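Local coordinates for teichoic acid biosynthesis protein F (Staphylococcus epidermidis, PDB 3L7I) that takes part in teichoic acid biosynthesis, its modelled portion folding into two parallel-sheet domains of the GT-B glycosyltransferase type, at residues N317-R320 and K321-H325; E374-Q377 and K378-N382; T463-P466 and K467-N471; Q522-L525 and D526-R529; F628-I632 and L633-Q637. All coordinates share one frame; numbering follows the deposited sequence.

Contact 1 of 5, residues N317-R320 and K321-H325; sequences NQFR and KTLRH. With SO4 (sulfate ion), chain E.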
# COMPACT_ATOMS: atom_id res chain seq x y z
N ASN A 317 4.01 7.20 14.17
CA ASN A 317 5.40 7.42 13.81
C ASN A 317 6.15 6.19 13.24
O ASN A 317 6.99 6.33 12.34
CB ASN A 317 6.16 8.07 14.95
CG ASN A 317 5.87 9.55 15.07
OD1 ASN A 317 5.15 10.13 14.25
ND2 ASN A 317 6.42 10.17 16.10
N GLN A 318 5.85 4.99 13.75
CA GLN A 318 6.44 3.77 13.20
C GLN A 318 5.87 3.48 11.82
O GLN A 318 6.59 3.06 10.92
CB GLN A 318 6.23 2.56 14.11
CG GLN A 318 7.19 2.49 15.29
CD GLN A 318 8.66 2.33 14.86
OE1 GLN A 318 9.04 1.31 14.27
NE2 GLN A 318 9.49 3.34 15.17
N PHE A 319 4.57 3.71 11.66
CA PHE A 319 3.90 3.42 10.40
C PHE A 319 4.48 4.26 9.28
O PHE A 319 4.59 3.80 8.14
CB PHE A 319 2.41 3.68 10.52
CG PHE A 319 1.67 3.47 9.25
CD1 PHE A 319 1.49 2.20 8.74
CD2 PHE A 319 1.15 4.55 8.55
CE1 PHE A 319 0.79 2.00 7.55
CE2 PHE A 319 0.45 4.36 7.37
CZ PHE A 319 0.27 3.08 6.87
N ARG A 320 4.85 5.50 9.60
CA ARG A 320 5.50 6.38 8.64
C ARG A 320 6.88 5.85 8.25
O ARG A 320 7.20 5.74 7.07
CB ARG A 320 5.61 7.80 9.19
CG ARG A 320 4.33 8.58 9.09
CD ARG A 320 4.62 10.04 9.15
NE ARG A 320 4.77 10.55 10.51
CZ ARG A 320 5.52 11.60 10.83
NH1 ARG A 320 6.22 12.23 9.89
NH2 ARG A 320 5.58 12.02 12.09
N LYS A 321 7.70 5.52 9.24
CA LYS A 321 8.99 4.91 8.99
C LYS A 321 8.83 3.58 8.25
O LYS A 321 9.65 3.20 7.42
CB LYS A 321 9.71 4.67 10.31
CG LYS A 321 10.16 5.93 11.00
CD LYS A 321 10.58 5.59 12.41
CE LYS A 321 10.66 6.82 13.28
NZ LYS A 321 9.94 6.55 14.56
N THR A 322 7.77 2.87 8.56
CA THR A 322 7.56 1.55 8.00
C THR A 322 7.31 1.66 6.50
O THR A 322 7.88 0.91 5.69
CB THR A 322 6.38 0.85 8.71
OG1 THR A 322 6.87 0.20 9.89
CG2 THR A 322 5.70 -0.17 7.80
N LEU A 323 6.44 2.60 6.13
CA LEU A 323 6.16 2.80 4.73
C LEU A 323 7.41 3.26 3.97
O LEU A 323 7.64 2.82 2.85
CB LEU A 323 5.02 3.78 4.56
CG LEU A 323 3.70 3.30 3.96
CD1 LEU A 323 3.42 1.81 4.21
CD2 LEU A 323 2.61 4.18 4.51
N ARG A 324 8.23 4.10 4.58
CA ARG A 324 9.39 4.61 3.86
C ARG A 324 10.35 3.49 3.52
O ARG A 324 10.89 3.41 2.41
CB ARG A 324 10.10 5.72 4.63
CG ARG A 324 10.98 6.59 3.73
CD ARG A 324 11.01 8.05 4.19
NE ARG A 324 11.02 8.13 5.66
CZ ARG A 324 10.10 8.75 6.39
NH1 ARG A 324 9.10 9.40 5.80
NH2 ARG A 324 10.21 8.75 7.73
N HIS A 325 10.54 2.61 4.48
CA HIS A 325 11.43 1.47 4.32
C HIS A 325 10.96 0.46 3.24
O HIS A 325 11.79 -0.12 2.54
CB HIS A 325 11.63 0.78 5.66
CG HIS A 325 12.66 -0.30 5.62
ND1 HIS A 325 13.96 -0.08 5.21
CD2 HIS A 325 12.58 -1.62 5.92
CE1 HIS A 325 14.64 -1.21 5.28
NE2 HIS A 325 13.83 -2.16 5.71
S SO4 E . 5.05 12.11 6.18
O1 SO4 E . 4.77 10.92 5.36
O2 SO4 E . 5.10 13.28 5.31
O3 SO4 E . 4.02 12.31 7.19
O4 SO4 E . 6.33 11.90 6.86
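Phe319 and Leu323 stand one turn apart on helix 316-331, a helix that packs against copies of itself where the four subunits meet. The two side chains run abreast in one direction, with Leu323 CD2 3.5 Å from Phe319 CZ at an oblique approach to the ring. Bulky apolar groups suit this buried stripe. The other flank is polar. The Arg320 chain bends about the CG-CD bond (chi3 -83°), which swings NH1 round to give a hydrogen bond of 3.0 Å to O4 of a sulfate ion, the oxygen lying near the guanidinium plane. NH2 of Arg320 bonds back to OD1 of Asn317 at 2.9 Å, reaching it from above the carbonyl plane, so both terminal nitrogens are tethered. Arg324 turns its guanidinium edge to the same sulfate oxygen, NH1 being 3.9 Å from O4. The ion, probably from the crystallisation liquor, also bonds Arg333 and Lys327 of the second subunit and probably offsets this intersubunit cluster of positive charge. Around the helix, Lys321 leans on Asp342 and Leu343 of helix 336-344, while Phe319 packs on Val330 of the second and third subunits and meets Phe314 of the fourth edge-to-face.

Contact 2 of 5, residues E374-Q377 and K378-N382; sequences EYMQ and KYYPN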
# COMPACT_ATOMS: atom_id res chain seq x y z
N GLU A 374 43.64 8.80 20.69
CA GLU A 374 44.96 8.29 21.04
C GLU A 374 45.20 8.29 22.56
O GLU A 374 45.93 7.44 23.09
CB GLU A 374 46.05 9.04 20.26
CG GLU A 374 45.86 8.91 18.75
CD GLU A 374 47.07 9.31 17.93
OE1 GLU A 374 47.97 9.98 18.50
OE2 GLU A 374 47.12 8.97 16.71
N TYR A 375 44.56 9.23 23.26
CA TYR A 375 44.72 9.28 24.70
C TYR A 375 43.97 8.12 25.30
O TYR A 375 44.47 7.46 26.19
CB TYR A 375 44.18 10.58 25.28
CG TYR A 375 44.05 10.53 26.79
CD1 TYR A 375 45.10 10.95 27.61
CD2 TYR A 375 42.90 10.04 27.39
CE1 TYR A 375 45.00 10.89 28.99
CE2 TYR A 375 42.78 9.98 28.76
CZ TYR A 375 43.83 10.41 29.55
OH TYR A 375 43.69 10.34 30.92
N MET A 376 42.77 7.86 24.81
CA MET A 376 41.98 6.77 25.37
C MET A 376 42.57 5.39 25.07
O MET A 376 42.49 4.49 25.89
CB MET A 376 40.52 6.86 24.93
CG MET A 376 39.82 8.01 25.59
SD MET A 376 38.07 7.99 25.29
CE MET A 376 37.49 6.71 26.41
N GLN A 377 43.17 5.23 23.90
CA GLN A 377 43.89 4.01 23.58
C GLN A 377 44.94 3.66 24.65
O GLN A 377 45.07 2.50 25.06
CB GLN A 377 44.57 4.16 22.22
CG GLN A 377 43.64 3.90 21.07
CD GLN A 377 43.17 2.46 21.03
OE1 GLN A 377 43.95 1.56 20.72
NE2 GLN A 377 41.90 2.24 21.35
N LYS A 378 45.69 4.66 25.10
CA LYS A 378 46.73 4.43 26.09
C LYS A 378 46.16 4.02 27.46
O LYS A 378 46.66 3.09 28.08
CB LYS A 378 47.61 5.68 26.21
CG LYS A 378 48.86 5.52 27.06
CD LYS A 378 49.71 6.80 26.99
CE LYS A 378 50.89 6.78 27.96
NZ LYS A 378 51.70 8.02 27.86
N TYR A 379 45.11 4.71 27.91
CA TYR A 379 44.63 4.56 29.29
C TYR A 379 43.35 3.75 29.45
O TYR A 379 42.98 3.41 30.58
CB TYR A 379 44.44 5.94 29.92
CG TYR A 379 45.73 6.69 30.07
CD1 TYR A 379 46.37 6.76 31.29
CD2 TYR A 379 46.33 7.30 28.97
CE1 TYR A 379 47.56 7.44 31.43
CE2 TYR A 379 47.52 7.97 29.10
CZ TYR A 379 48.14 8.03 30.33
OH TYR A 379 49.33 8.70 30.47
N TYR A 380 42.67 3.46 28.35
CA TYR A 380 41.41 2.72 28.40
C TYR A 380 41.27 1.79 27.20
O TYR A 380 40.30 1.89 26.44
CB TYR A 380 40.22 3.68 28.45
CG TYR A 380 40.29 4.66 29.59
CD1 TYR A 380 40.24 4.23 30.90
CD2 TYR A 380 40.43 6.02 29.35
CE1 TYR A 380 40.32 5.12 31.94
CE2 TYR A 380 40.50 6.92 30.38
CZ TYR A 380 40.44 6.47 31.67
OH TYR A 380 40.51 7.37 32.70
N PRO A 381 42.22 0.84 27.06
CA PRO A 381 42.38 -0.00 25.88
C PRO A 381 41.19 -0.92 25.64
O PRO A 381 41.02 -1.39 24.52
CB PRO A 381 43.59 -0.88 26.23
CG PRO A 381 44.19 -0.26 27.43
CD PRO A 381 43.08 0.39 28.16
N ASN A 382 40.38 -1.15 26.67
CA ASN A 382 39.41 -2.23 26.60
C ASN A 382 37.98 -1.80 26.24
O ASN A 382 37.02 -2.53 26.50
CB ASN A 382 39.45 -3.10 27.86
CG ASN A 382 40.87 -3.61 28.18
OD1 ASN A 382 41.66 -3.90 27.28
ND2 ASN A 382 41.19 -3.70 29.48
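Tyr375 and Tyr379 stack at the C-terminal end of helix 367-379, the helix that links strands 354-358 and 384-389 in a beta-alpha-beta unit. Their rings form an offset stack, centroids 4.8 Å apart and planes at 14°. Tyr379 CD2 lies over one face of the Tyr375 ring, displaced toward its rim and 3.8 Å from Tyr375 CE1. The pair can overlap because the first torsions differ: Tyr375 has CG anti to the backbone N (chi1 168°) and sweeps forward along the helix, whereas Tyr379 folds its CG back beside its own N (chi1 -65°). Tyr380, the first residue to leave helical geometry, still gives its N-H to Met376 O at 2.7 Å. Its ring approaches Tyr375 obliquely, CE2 to CE2 4.1 Å, and meets Met376 CE at CD2, 4.2 Å away; the flexible thioether adapts well to such a ring. The hydroxyls of Tyr375 and Tyr380 both bond to OD1 of Asp712, a shared acceptor that fits a tyrosine hydroxyl at both places. Pro381, lacking an N-H, suits the chain just past the helix, and its CG sits 3.7 Å from Gln377 O. Asp712 belongs to helix 706-721 at the C-terminal end of the chain, and its packing here, against the first of the two Rossmann-like domains of the modelled part, is characteristic of GT-B folds.

Contact 3 of 5, residues T463-P466 and K467-N471; sequences TTTP and KYKRN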
# COMPACT_ATOMS: atom_id res chain seq x y z
N THR A 463 18.77 26.29 -0.49
CA THR A 463 18.25 26.53 0.86
C THR A 463 18.12 28.01 1.21
O THR A 463 18.70 28.88 0.55
CB THR A 463 19.07 25.78 1.95
OG1 THR A 463 18.32 25.72 3.17
CG2 THR A 463 20.42 26.46 2.21
N THR A 464 17.35 28.28 2.25
CA THR A 464 17.06 29.63 2.71
C THR A 464 17.72 29.85 4.07
O THR A 464 17.83 28.92 4.86
CB THR A 464 15.52 29.88 2.82
OG1 THR A 464 14.99 29.21 3.97
CG2 THR A 464 14.81 29.38 1.57
N THR A 465 18.15 31.08 4.33
CA THR A 465 18.81 31.40 5.59
C THR A 465 18.01 30.94 6.81
O THR A 465 18.59 30.47 7.79
CB THR A 465 19.15 32.91 5.71
OG1 THR A 465 20.15 33.26 4.74
CG2 THR A 465 19.65 33.26 7.12
N PRO A 466 16.69 31.09 6.78
CA PRO A 466 15.93 30.65 7.96
C PRO A 466 15.93 29.14 8.10
O PRO A 466 16.02 28.65 9.22
CB PRO A 466 14.50 31.14 7.68
CG PRO A 466 14.65 32.19 6.66
CD PRO A 466 15.84 31.82 5.83
N LYS A 467 15.81 28.41 6.98
CA LYS A 467 15.78 26.95 7.02
C LYS A 467 17.16 26.38 7.31
O LYS A 467 17.31 25.25 7.76
CB LYS A 467 15.19 26.38 5.72
CG LYS A 467 14.99 24.87 5.76
CD LYS A 467 13.83 24.40 4.87
CE LYS A 467 13.64 22.88 4.96
NZ LYS A 467 12.30 22.42 4.45
N TYR A 468 18.19 27.18 7.06
CA TYR A 468 19.56 26.77 7.28
C TYR A 468 19.92 26.92 8.75
O TYR A 468 20.52 26.02 9.35
CB TYR A 468 20.51 27.59 6.42
CG TYR A 468 21.94 27.45 6.82
CD1 TYR A 468 22.76 26.49 6.23
CD2 TYR A 468 22.47 28.26 7.81
CE1 TYR A 468 24.07 26.35 6.61
CE2 TYR A 468 23.80 28.13 8.20
CZ TYR A 468 24.59 27.17 7.59
OH TYR A 468 25.90 27.03 7.99
N LYS A 469 19.53 28.05 9.31
CA LYS A 469 19.63 28.25 10.75
C LYS A 469 18.74 27.28 11.54
O LYS A 469 19.16 26.76 12.57
CB LYS A 469 19.33 29.72 11.12
CG LYS A 469 20.37 30.71 10.60
CD LYS A 469 20.24 32.06 11.27
CE LYS A 469 20.81 33.20 10.43
NZ LYS A 469 20.29 34.53 10.85
N ARG A 470 17.53 27.03 11.06
CA ARG A 470 16.69 26.05 11.73
C ARG A 470 17.43 24.72 11.84
O ARG A 470 17.48 24.11 12.90
CB ARG A 470 15.34 25.85 11.02
CG ARG A 470 14.69 24.48 11.29
CD ARG A 470 13.19 24.45 11.07
NE ARG A 470 12.78 24.25 9.67
CZ ARG A 470 13.15 23.21 8.91
NH1 ARG A 470 13.97 22.28 9.40
NH2 ARG A 470 12.71 23.10 7.66
N ASN A 471 18.01 24.27 10.73
CA ASN A 471 18.69 22.98 10.72
C ASN A 471 19.93 22.98 11.58
O ASN A 471 20.25 21.97 12.20
CB ASN A 471 19.05 22.56 9.31
CG ASN A 471 17.85 22.06 8.54
OD1 ASN A 471 16.87 21.59 9.13
ND2 ASN A 471 17.91 22.18 7.21
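Lys467, Thr465 and Pro466 carry the first turn of helix 465-476, just after the N-cap residue Thr464. Lys467 is held through its backbone. Its N-H gives a capping bond to Thr464 OG1, 3.2 Å long with an angle of 156° at the hydrogen. The Thr464 hydroxyl can face the helix because OG1 sits between the backbone N and the carbonyl carbon (chi1 74°), and threonine suits the place since a short side-chain oxygen can satisfy an N-H that has no preceding turn to bond to. CB of Lys467 lies 3.3 Å from the same OG1, while the rest of its chain runs out extended, away from the preceding residues, as fits a charged end at the surface. Thr465 offers a methyl instead. CG2 is anti to the backbone N and meets CE of Lys469 at 3.5 Å, the lysine chain passing along the threonine's flank. This leaves the ammonium of Lys469 to reach Met455 O, to which NZ is hydrogen-bonded. Lys469 N also bonds to Thr465 O (3.0 Å). Pro466 can stand in the first turn because no helical bond asks for an N-H there; its ring forfeits no helical hydrogen bond, and its carbonyl O accepts from Arg470 N at 2.9 Å. Tyr468 N closes the turn onto Thr464 O, 2.8 Å away. The helix joins strands 438-441 and 481-484 of the seven-stranded parallel sheet, and at its start Thr464 packs on Thr464 of the second subunit.

Contact 4 of 5, residues Q522-L525 and D526-R529; sequences QEYL and DEIR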
# COMPACT_ATOMS: atom_id res chain seq x y z
N GLN A 522 62.82 17.44 20.54
CA GLN A 522 63.59 17.55 19.31
C GLN A 522 63.57 16.29 18.45
O GLN A 522 63.71 16.37 17.24
CB GLN A 522 65.01 18.00 19.61
CG GLN A 522 65.14 19.50 19.62
CD GLN A 522 65.57 20.04 18.26
OE1 GLN A 522 66.44 19.46 17.60
NE2 GLN A 522 64.98 21.17 17.84
N GLU A 523 63.38 15.13 19.07
CA GLU A 523 63.31 13.89 18.31
C GLU A 523 62.03 13.86 17.48
O GLU A 523 62.03 13.47 16.32
CB GLU A 523 63.38 12.68 19.24
CG GLU A 523 63.73 11.36 18.57
CD GLU A 523 63.92 10.23 19.57
OE1 GLU A 523 64.60 9.23 19.23
OE2 GLU A 523 63.40 10.33 20.71
N TYR A 524 60.94 14.28 18.11
CA TYR A 524 59.65 14.37 17.44
C TYR A 524 59.70 15.38 16.31
O TYR A 524 59.16 15.15 15.22
CB TYR A 524 58.58 14.75 18.47
CG TYR A 524 57.17 14.88 17.97
CD1 TYR A 524 56.59 13.90 17.16
CD2 TYR A 524 56.39 15.98 18.33
CE1 TYR A 524 55.29 14.03 16.71
CE2 TYR A 524 55.09 16.10 17.89
CZ TYR A 524 54.54 15.13 17.08
OH TYR A 524 53.24 15.26 16.65
N LEU A 525 60.35 16.52 16.55
CA LEU A 525 60.45 17.55 15.53
C LEU A 525 61.25 17.00 14.34
O LEU A 525 60.98 17.35 13.19
CB LEU A 525 61.07 18.84 16.08
CG LEU A 525 60.25 19.50 17.19
CD1 LEU A 525 60.84 20.82 17.63
CD2 LEU A 525 58.82 19.69 16.74
N ASP A 526 62.20 16.12 14.64
CA ASP A 526 63.05 15.54 13.61
C ASP A 526 62.30 14.57 12.71
O ASP A 526 62.51 14.58 11.50
CB ASP A 526 64.27 14.86 14.22
CG ASP A 526 65.36 15.85 14.57
OD1 ASP A 526 66.52 15.43 14.82
OD2 ASP A 526 65.03 17.06 14.57
N GLU A 527 61.44 13.74 13.29
CA GLU A 527 60.60 12.85 12.49
C GLU A 527 59.87 13.68 11.45
O GLU A 527 60.01 13.48 10.24
CB GLU A 527 59.56 12.14 13.35
CG GLU A 527 60.06 10.98 14.19
CD GLU A 527 58.95 10.39 15.07
OE1 GLU A 527 57.75 10.60 14.75
OE2 GLU A 527 59.29 9.73 16.09
N ILE A 528 59.06 14.61 11.95
CA ILE A 528 58.24 15.48 11.13
C ILE A 528 59.08 16.13 10.04
O ILE A 528 58.66 16.20 8.88
CB ILE A 528 57.61 16.57 11.99
CG1 ILE A 528 56.86 15.93 13.16
CG2 ILE A 528 56.72 17.46 11.16
CD1 ILE A 528 56.29 16.94 14.16
N ARG A 529 60.27 16.57 10.42
CA ARG A 529 61.11 17.29 9.47
C ARG A 529 61.66 16.38 8.39
O ARG A 529 61.60 16.71 7.22
CB ARG A 529 62.24 18.03 10.18
CG ARG A 529 61.80 19.29 10.88
CD ARG A 529 62.97 19.95 11.56
NE ARG A 529 64.01 20.32 10.59
CZ ARG A 529 64.10 21.52 10.02
NH1 ARG A 529 63.21 22.47 10.30
NH2 ARG A 529 65.08 21.76 9.16
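Asp526 stands one turn after Gln522, the first residue of helix 522-531. Its N-H bonds to Gln522 O at 3.0 Å, coming from above the carbonyl plane. The carboxylate and the Gln522 amide are turned steeply against each other, planes 77° apart, with Asp526 OD2 4.1 Å from Gln522 OE1. OD2 also comes within 3.1 Å of Gln522 O, an approach of two acceptors that makes no hydrogen bond. Nearer the helix start, the acidic side chain of Glu523 is probably favoured by the helix dipole. Glu527 bonds by its N to Glu523 O (3.1 Å) and brings OE1 to the edge of the Tyr524 ring, near its plane and 4.2 Å from Tyr524 CD1. At that distance any attraction to the ring hydrogens would be mild.

Ile528 makes the main side-chain contact. Its CD1 sits over the Tyr524 ring, 3.9 Å from the centroid and only 12° off the normal, a CH-pi contact close to the ring centre. Tyr524 points its ring away from its own N (chi1 -180°) and into the following turn, where the slim CD1 arm of isoleucine meets it. The Tyr524 hydroxyl goes on to bond Glu611, and Arg518 makes a cation-pi contact with the ring. Arg529 then bonds by its N to Leu525 O at 3.0 Å, and its aliphatic stem runs past that oxygen toward Ile615. The arrangement is that of an amphipathic helix, in which an aromatic-aliphatic pair four residues apart faces helix 609-614 while acids line the outer side.

Contact 5 of 5, residues F628-I632 and L633-Q637; sequences FDYGI and LKRPQ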
# COMPACT_ATOMS: atom_id res chain seq x y z
N PHE A 628 44.75 31.37 15.51
CA PHE A 628 44.45 31.23 16.92
C PHE A 628 45.12 29.98 17.46
O PHE A 628 45.34 29.86 18.66
CB PHE A 628 42.95 31.15 17.17
CG PHE A 628 42.19 32.39 16.81
CD1 PHE A 628 42.44 33.58 17.45
CD2 PHE A 628 41.21 32.35 15.84
CE1 PHE A 628 41.74 34.71 17.13
CE2 PHE A 628 40.51 33.48 15.52
CZ PHE A 628 40.77 34.66 16.16
N ASP A 629 45.42 29.03 16.58
CA ASP A 629 46.07 27.80 17.00
C ASP A 629 47.55 28.06 17.13
O ASP A 629 48.16 27.83 18.18
CB ASP A 629 45.86 26.71 15.96
CG ASP A 629 44.41 26.27 15.85
OD1 ASP A 629 43.89 26.27 14.71
OD2 ASP A 629 43.80 25.93 16.89
N TYR A 630 48.13 28.54 16.03
CA TYR A 630 49.56 28.74 15.93
C TYR A 630 50.06 29.66 17.05
O TYR A 630 51.20 29.54 17.50
CB TYR A 630 49.90 29.30 14.55
CG TYR A 630 51.35 29.46 14.33
CD1 TYR A 630 52.17 28.36 14.17
CD2 TYR A 630 51.93 30.72 14.30
CE1 TYR A 630 53.55 28.51 13.97
CE2 TYR A 630 53.30 30.88 14.11
CZ TYR A 630 54.10 29.78 13.94
OH TYR A 630 55.44 29.94 13.75
N GLY A 631 49.17 30.53 17.51
CA GLY A 631 49.46 31.50 18.57
C GLY A 631 49.88 30.92 19.91
O GLY A 631 50.48 31.60 20.73
N ILE A 632 49.57 29.65 20.14
CA ILE A 632 50.01 29.03 21.36
C ILE A 632 51.54 29.03 21.41
O ILE A 632 52.14 29.05 22.49
CB ILE A 632 49.51 27.60 21.46
CG1 ILE A 632 47.98 27.57 21.48
CG2 ILE A 632 50.11 26.93 22.69
CD1 ILE A 632 47.38 26.19 21.21
N LEU A 633 52.18 29.03 20.24
CA LEU A 633 53.64 28.93 20.17
C LEU A 633 54.37 30.26 20.41
O LEU A 633 55.59 30.27 20.59
CB LEU A 633 54.08 28.29 18.84
CG LEU A 633 53.63 26.84 18.60
CD1 LEU A 633 53.77 26.41 17.11
CD2 LEU A 633 54.33 25.89 19.53
N LYS A 634 53.61 31.36 20.43
CA LYS A 634 54.15 32.72 20.63
C LYS A 634 55.26 33.02 19.62
O LYS A 634 56.34 33.48 19.96
CB LYS A 634 54.67 32.93 22.05
CG LYS A 634 53.68 32.58 23.13
CD LYS A 634 54.16 33.00 24.51
CE LYS A 634 53.60 32.09 25.60
NZ LYS A 634 53.93 32.58 26.98
N ARG A 635 54.97 32.73 18.36
CA ARG A 635 55.92 32.97 17.30
C ARG A 635 55.35 34.03 16.38
O ARG A 635 54.16 34.34 16.45
CB ARG A 635 56.22 31.65 16.55
CG ARG A 635 57.47 30.93 17.02
CD ARG A 635 57.23 29.63 17.74
NE ARG A 635 57.24 28.50 16.81
CZ ARG A 635 57.55 27.24 17.12
NH1 ARG A 635 57.49 26.31 16.17
NH2 ARG A 635 57.91 26.87 18.35
N PRO A 636 56.19 34.63 15.52
CA PRO A 636 55.73 35.68 14.60
C PRO A 636 54.71 35.19 13.59
O PRO A 636 54.93 34.15 12.97
CB PRO A 636 57.01 36.07 13.86
CG PRO A 636 58.12 35.59 14.70
CD PRO A 636 57.63 34.36 15.38
N GLN A 637 53.61 35.92 13.43
CA GLN A 637 52.70 35.65 12.33
C GLN A 637 52.68 36.89 11.43
O GLN A 637 52.99 37.99 11.89
CB GLN A 637 51.30 35.32 12.83
CG GLN A 637 51.24 34.35 13.98
CD GLN A 637 49.86 33.73 14.16
OE1 GLN A 637 49.08 33.64 13.21
NE2 GLN A 637 49.57 33.28 15.39
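The Tyr630 ring and the Arg635 guanidinium stand almost perpendicular, planes 85° apart, with a leucine methyl touching both. Leu633 CD1 lies over the centre of one guanidinium face, 3.8 Å above the plane, and approaches the ring obliquely, 3.8 Å from Tyr630 CE1. At the ring's edge, near its plane, come Gln637 CG and NE2, the latter 3.6 Å from Tyr630 CD2, and Pro636 O, 3.8 Å from CE2; the Gln637 amide stands nearly perpendicular to the ring (82°). Tyr630 OH in turn sits at the guanidinium edge and 3.4 Å from Arg635 CB. A first torsion of -176° sends the tyrosine ring into the bend that the chain makes beyond helix 626-630. That bend is tied by Leu633 N to Tyr630 O (3.0 Å) and by Lys634 N to Gly631 O (3.2 Å). Gln637 NE2 passes close to the Gly631 backbone, 3.5 Å from its N. The polar ends find carbonyls: Tyr630 OH and Arg635 NH1 both bond to Ser616 O, NH1 also to Leu614 O, and Gln637 NE2 to Met627 O. Such bonds suggest that packing and hydrogen bonding together help set the course from helix 626-630 into strand 637-640.

Contact 5 is the buried one, contacts 1 and 4 are partly buried, and contacts 2 and 3 lie at the surface. Contacts 2 and 3 sit on helices serving the seven-stranded sheet, whereas contacts 4 and 5, about 7 Å apart at their nearest atoms, both lean on helix 609-614 beside the six-stranded one. Contacts 1 and 3 alike touch the second subunit, and contact 1 also meets the third and fourth. The chemistry follows the setting: charged residues and a bound anion flank the subunit interface, capping rules a helix start in contact 3, tyrosine stacking marks a helix end in contact 2, CH-pi packing serves contact 4, and backbone carbonyls satisfy the interior of contact 5.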